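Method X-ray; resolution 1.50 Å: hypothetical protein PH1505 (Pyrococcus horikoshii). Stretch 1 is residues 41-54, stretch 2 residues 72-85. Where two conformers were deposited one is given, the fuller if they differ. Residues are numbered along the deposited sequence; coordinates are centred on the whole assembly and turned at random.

Stretch 1 (41-54) KHGTSHKLDPEELE
Stretch 2, residues 72-85: GMLSLLPESKKLVE

Two segments of one chain of hypothetical protein PH1505 run side by side in the same direction, each passing from a short strand into a helix, and together they bury 817 Å² of surface. The carbonyl of Leu48 is the polar hub: its O accepts from Ser80 OG at 2.8 Å and from Leu77 N at 3.1 Å, the latter nearly linear at 173°. The Ser80 hydroxyl (chi1 m, -63°) thus ties the first turn of helix 78-83 to the end of the neighbouring strand, 47-48, a place suited to a short donor; the same OG lies 2.9 Å from Pro50 N, which has no hydrogen to share.

Two further backbone bonds set the parallel register. Ser75 N donates to His46 O at 3.1 Å and Leu48 N to Ser75 O at 3.0 Å, so that Lys47 pairs with Ser75 (CA-CA 5.3 Å) and Leu48 with Leu76 (CA-CA 4.9 Å). Phi/psi are -127/96 at Lys47, -68/115 at Leu48, -152/154 at Ser75 and -79/135 at Leu76. CA-H...O contacts support the ladder: Leu74 CA to His46 O and Lys47 CA to Ser75 O are both 3.5 Å.

The sheet has two distinct faces. Lys47 (m, m, t, t) and Ser75 (p) share the more open one, where a water accepts from Lys47 NZ at 3.1 Å, donates to Met73 O at 3.1 Å and hydrogen-bonds Ser75 OG at 2.7 Å, linking the polar ends that lie 3.7 Å apart, NZ to OG. Leu48 (t, t) and Leu76 (m, t) point to the other face and are buried; Leu48 CB packs 4.0 Å from Leu76 CD2 and 4.3 Å from CD1 of Leu74 (t, p).

Beyond the strands, Asp49 caps helix 50-54: with chi1 p (71°), its OD1 accepts from Glu52 N at 3.0 Å. Pro50 follows at the first helical position, where its lack of an amide hydrogen costs no bond and its phi of -61° fits the helix. Leu77 occupies the corresponding N-cap position before helix 78-83, also followed by a proline. The helix axes approach to 8.9 Å and their directions differ by 32°.

Aliphatic side chains fill the groove between the helices. Pro50 CG lies 3.8 Å from Glu79 CB, and Leu83 (t, p) brings CD2 to 4.4 Å from Pro50 CB and 4.2 Å from Leu53 CG. Leu53 (t, p), buried and directed toward the second segment, places CD2 3.5 Å from Ser80 O and 4.2 Å from Val84 CG1. Leu77 (m, t) also points across, its CD1 3.6 Å from Asp49 CB and its CD2 3.8 Å from Lys47 CB.

At the opening end, His46 N donates to Thr44 OG1 at 3.1 Å within the turn that leads into the strand. The His46 ring (chi1 -119°, between wells) has Met73 O over one face, and its NE2 lies 3.4 Å from Met73 CB.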

# COMPACT_ATOMS: atom_id res chain seq x y z
N LYS A 41 12.88 8.19 -10.75
CA LYS A 41 12.86 9.63 -10.52
C LYS A 41 13.61 9.99 -9.24
O LYS A 41 14.38 10.95 -9.21
CB LYS A 41 11.41 10.13 -10.43
CG LYS A 41 11.23 11.59 -10.81
CD LYS A 41 11.98 12.53 -9.87
CE LYS A 41 11.88 13.97 -10.35
NZ LYS A 41 10.46 14.41 -10.49
N HIS A 42 13.40 9.20 -8.19
CA HIS A 42 14.03 9.44 -6.90
C HIS A 42 15.16 8.47 -6.56
O HIS A 42 15.63 8.43 -5.42
CB HIS A 42 12.97 9.41 -5.80
CG HIS A 42 11.85 10.38 -6.01
ND1 HIS A 42 11.03 10.34 -7.12
CD2 HIS A 42 11.44 11.44 -5.28
CE1 HIS A 42 10.16 11.33 -7.06
NE2 HIS A 42 10.39 12.02 -5.95
N GLY A 43 15.59 7.69 -7.55
CA GLY A 43 16.66 6.74 -7.32
C GLY A 43 16.27 5.65 -6.33
O GLY A 43 17.03 4.70 -6.11
N THR A 44 15.10 5.80 -5.73
CA THR A 44 14.58 4.84 -4.77
C THR A 44 13.08 5.02 -4.60
O THR A 44 12.56 6.14 -4.68
CB THR A 44 15.26 4.99 -3.38
OG1 THR A 44 14.63 4.11 -2.44
CG2 THR A 44 15.15 6.42 -2.88
N SER A 45 12.37 3.92 -4.36
CA SER A 45 10.93 3.96 -4.17
C SER A 45 10.60 4.25 -2.72
O SER A 45 9.44 4.20 -2.31
CB SER A 45 10.29 2.64 -4.59
OG SER A 45 10.49 2.41 -5.97
N HIS A 46 11.65 4.54 -1.94
CA HIS A 46 11.56 4.86 -0.52
C HIS A 46 10.70 6.10 -0.33
O HIS A 46 10.29 6.44 0.79
CB HIS A 46 12.95 5.16 0.03
CG HIS A 46 13.39 4.24 1.13
ND1 HIS A 46 14.34 4.59 2.05
CD2 HIS A 46 13.04 2.96 1.42
CE1 HIS A 46 14.56 3.58 2.87
NE2 HIS A 46 13.78 2.57 2.50
N LYS A 47 10.47 6.79 -1.44
CA LYS A 47 9.66 7.99 -1.48
C LYS A 47 8.65 7.72 -2.58
O LYS A 47 8.93 7.92 -3.76
CB LYS A 47 10.52 9.20 -1.85
CG LYS A 47 11.64 9.49 -0.87
CD LYS A 47 11.10 9.95 0.47
CE LYS A 47 12.23 10.22 1.45
NZ LYS A 47 11.72 10.68 2.77
N LEU A 48 7.46 7.25 -2.19
CA LEU A 48 6.42 6.94 -3.16
C LEU A 48 5.95 8.24 -3.80
O LEU A 48 5.39 9.10 -3.13
CB LEU A 48 5.27 6.20 -2.47
CG LEU A 48 4.42 5.35 -3.41
CD1 LEU A 48 3.75 4.23 -2.63
CD2 LEU A 48 3.41 6.23 -4.13
N ASP A 49 6.19 8.39 -5.10
CA ASP A 49 5.81 9.65 -5.72
C ASP A 49 4.45 9.67 -6.40
O ASP A 49 3.82 8.63 -6.60
CB ASP A 49 6.93 10.16 -6.66
CG ASP A 49 7.08 9.35 -7.92
OD1 ASP A 49 6.11 8.69 -8.35
OD2 ASP A 49 8.19 9.40 -8.50
N PRO A 50 3.97 10.87 -6.75
CA PRO A 50 2.66 10.94 -7.39
C PRO A 50 2.50 10.22 -8.71
O PRO A 50 1.42 9.74 -9.02
CB PRO A 50 2.40 12.45 -7.48
CG PRO A 50 3.77 13.03 -7.56
CD PRO A 50 4.55 12.21 -6.56
N GLU A 51 3.57 10.14 -9.50
CA GLU A 51 3.49 9.44 -10.77
C GLU A 51 3.14 7.98 -10.53
O GLU A 51 2.42 7.36 -11.32
CB GLU A 51 4.82 9.53 -11.53
CG GLU A 51 5.15 10.93 -12.06
CD GLU A 51 5.79 11.85 -11.03
OE1 GLU A 51 5.96 11.46 -9.85
OE2 GLU A 51 6.13 12.99 -11.40
N GLU A 52 3.65 7.41 -9.44
CA GLU A 52 3.34 6.03 -9.13
C GLU A 52 1.93 5.92 -8.55
O GLU A 52 1.13 5.09 -8.99
CB GLU A 52 4.34 5.42 -8.14
CG GLU A 52 4.01 3.94 -7.85
CD GLU A 52 4.82 3.29 -6.74
OE1 GLU A 52 4.38 2.22 -6.26
OE2 GLU A 52 5.88 3.83 -6.35
N LEU A 53 1.61 6.75 -7.56
CA LEU A 53 0.30 6.68 -6.93
C LEU A 53 -0.87 6.83 -7.90
O LEU A 53 -1.89 6.17 -7.76
CB LEU A 53 0.19 7.73 -5.81
CG LEU A 53 -1.12 7.78 -5.02
CD1 LEU A 53 -1.45 6.40 -4.43
CD2 LEU A 53 -0.98 8.81 -3.92
N GLU A 54 -0.72 7.70 -8.89
CA GLU A 54 -1.78 7.92 -9.86
C GLU A 54 -2.17 6.64 -10.59
O GLU A 54 -3.32 6.48 -10.98
CB GLU A 54 -1.35 9.01 -10.85
CG GLU A 54 -2.43 9.46 -11.84
CD GLU A 54 -2.52 8.60 -13.09
OE1 GLU A 54 -1.57 7.83 -13.37
OE2 GLU A 54 -3.53 8.71 -13.81
N GLY A 72 9.11 0.76 8.64
CA GLY A 72 8.57 2.08 8.35
C GLY A 72 9.45 3.05 7.60
O GLY A 72 9.34 4.27 7.78
N MET A 73 10.29 2.54 6.70
CA MET A 73 11.20 3.40 5.96
C MET A 73 10.65 4.06 4.70
O MET A 73 11.30 4.94 4.13
CB MET A 73 12.48 2.64 5.65
CG MET A 73 13.17 2.17 6.91
SD MET A 73 14.85 1.63 6.61
CE MET A 73 15.32 1.09 8.26
N LEU A 74 9.47 3.64 4.27
CA LEU A 74 8.86 4.23 3.08
C LEU A 74 7.91 5.33 3.49
O LEU A 74 7.30 5.28 4.55
CB LEU A 74 8.07 3.17 2.31
CG LEU A 74 7.22 3.71 1.16
CD1 LEU A 74 8.11 4.32 0.10
CD2 LEU A 74 6.38 2.58 0.56
N SER A 75 7.76 6.35 2.65
CA SER A 75 6.80 7.39 2.98
C SER A 75 6.29 8.02 1.70
O SER A 75 6.96 7.97 0.67
CB SER A 75 7.42 8.47 3.87
OG SER A 75 8.41 9.19 3.17
N LEU A 76 5.08 8.57 1.77
CA LEU A 76 4.46 9.25 0.64
C LEU A 76 5.06 10.64 0.53
O LEU A 76 5.20 11.34 1.54
CB LEU A 76 2.96 9.42 0.87
CG LEU A 76 2.03 8.21 0.82
CD1 LEU A 76 0.64 8.61 1.29
CD2 LEU A 76 1.99 7.66 -0.60
N LEU A 77 5.42 11.05 -0.68
CA LEU A 77 5.96 12.39 -0.85
C LEU A 77 4.80 13.36 -0.64
O LEU A 77 3.63 12.97 -0.73
CB LEU A 77 6.53 12.56 -2.26
CG LEU A 77 7.90 11.94 -2.52
CD1 LEU A 77 8.29 12.14 -3.97
CD2 LEU A 77 8.94 12.60 -1.59
N PRO A 78 5.10 14.62 -0.33
CA PRO A 78 4.04 15.61 -0.12
C PRO A 78 3.07 15.71 -1.31
O PRO A 78 1.86 15.82 -1.13
CB PRO A 78 4.82 16.90 0.10
CG PRO A 78 6.06 16.41 0.81
CD PRO A 78 6.42 15.18 -0.01
N GLU A 79 3.62 15.64 -2.52
CA GLU A 79 2.84 15.73 -3.74
C GLU A 79 1.91 14.52 -3.88
O GLU A 79 0.84 14.62 -4.47
CB GLU A 79 3.78 15.81 -4.95
CG GLU A 79 4.96 16.76 -4.74
CD GLU A 79 5.94 16.26 -3.67
OE1 GLU A 79 6.48 15.15 -3.84
OE2 GLU A 79 6.15 16.97 -2.67
N SER A 80 2.32 13.38 -3.32
CA SER A 80 1.48 12.20 -3.38
C SER A 80 0.32 12.40 -2.43
O SER A 80 -0.84 12.09 -2.75
CB SER A 80 2.26 10.95 -2.99
OG SER A 80 3.31 10.74 -3.92
N LYS A 81 0.62 12.92 -1.25
CA LYS A 81 -0.42 13.18 -0.26
C LYS A 81 -1.42 14.19 -0.80
O LYS A 81 -2.62 14.08 -0.53
CB LYS A 81 0.20 13.67 1.05
CG LYS A 81 0.91 12.55 1.81
CD LYS A 81 1.45 12.98 3.17
CE LYS A 81 2.68 13.86 3.03
NZ LYS A 81 3.43 13.97 4.32
N LYS A 82 -0.94 15.14 -1.59
CA LYS A 82 -1.82 16.16 -2.17
C LYS A 82 -2.85 15.51 -3.10
O LYS A 82 -4.01 15.91 -3.15
CB LYS A 82 -0.99 17.18 -2.94
CG LYS A 82 -1.79 18.35 -3.52
CD LYS A 82 -2.12 19.37 -2.45
CE LYS A 82 -2.82 20.58 -3.06
NZ LYS A 82 -3.11 21.62 -2.04
N LEU A 83 -2.40 14.51 -3.84
CA LEU A 83 -3.25 13.80 -4.79
C LEU A 83 -4.47 13.17 -4.09
O LEU A 83 -5.54 13.09 -4.69
CB LEU A 83 -2.41 12.73 -5.49
CG LEU A 83 -2.91 12.08 -6.77
CD1 LEU A 83 -3.33 13.15 -7.78
CD2 LEU A 83 -1.80 11.21 -7.35
N VAL A 84 -4.30 12.76 -2.84
CA VAL A 84 -5.38 12.14 -2.07
C VAL A 84 -5.73 12.93 -0.81
O VAL A 84 -6.16 12.35 0.20
CB VAL A 84 -5.02 10.69 -1.69
CG1 VAL A 84 -4.97 9.82 -2.94
CG2 VAL A 84 -3.67 10.65 -0.99
N GLU A 85 -5.57 14.24 -0.87
CA GLU A 85 -5.84 15.09 0.28
C GLU A 85 -7.31 15.06 0.72
O GLU A 85 -7.63 15.42 1.85
CB GLU A 85 -5.38 16.53 -0.03
CG GLU A 85 -6.19 17.22 -1.10
CD GLU A 85 -5.70 18.64 -1.37
OE1 GLU A 85 -5.08 19.24 -0.47
OE2 GLU A 85 -5.95 19.15 -2.49
O HOH W 1 10.77 7.93 3.78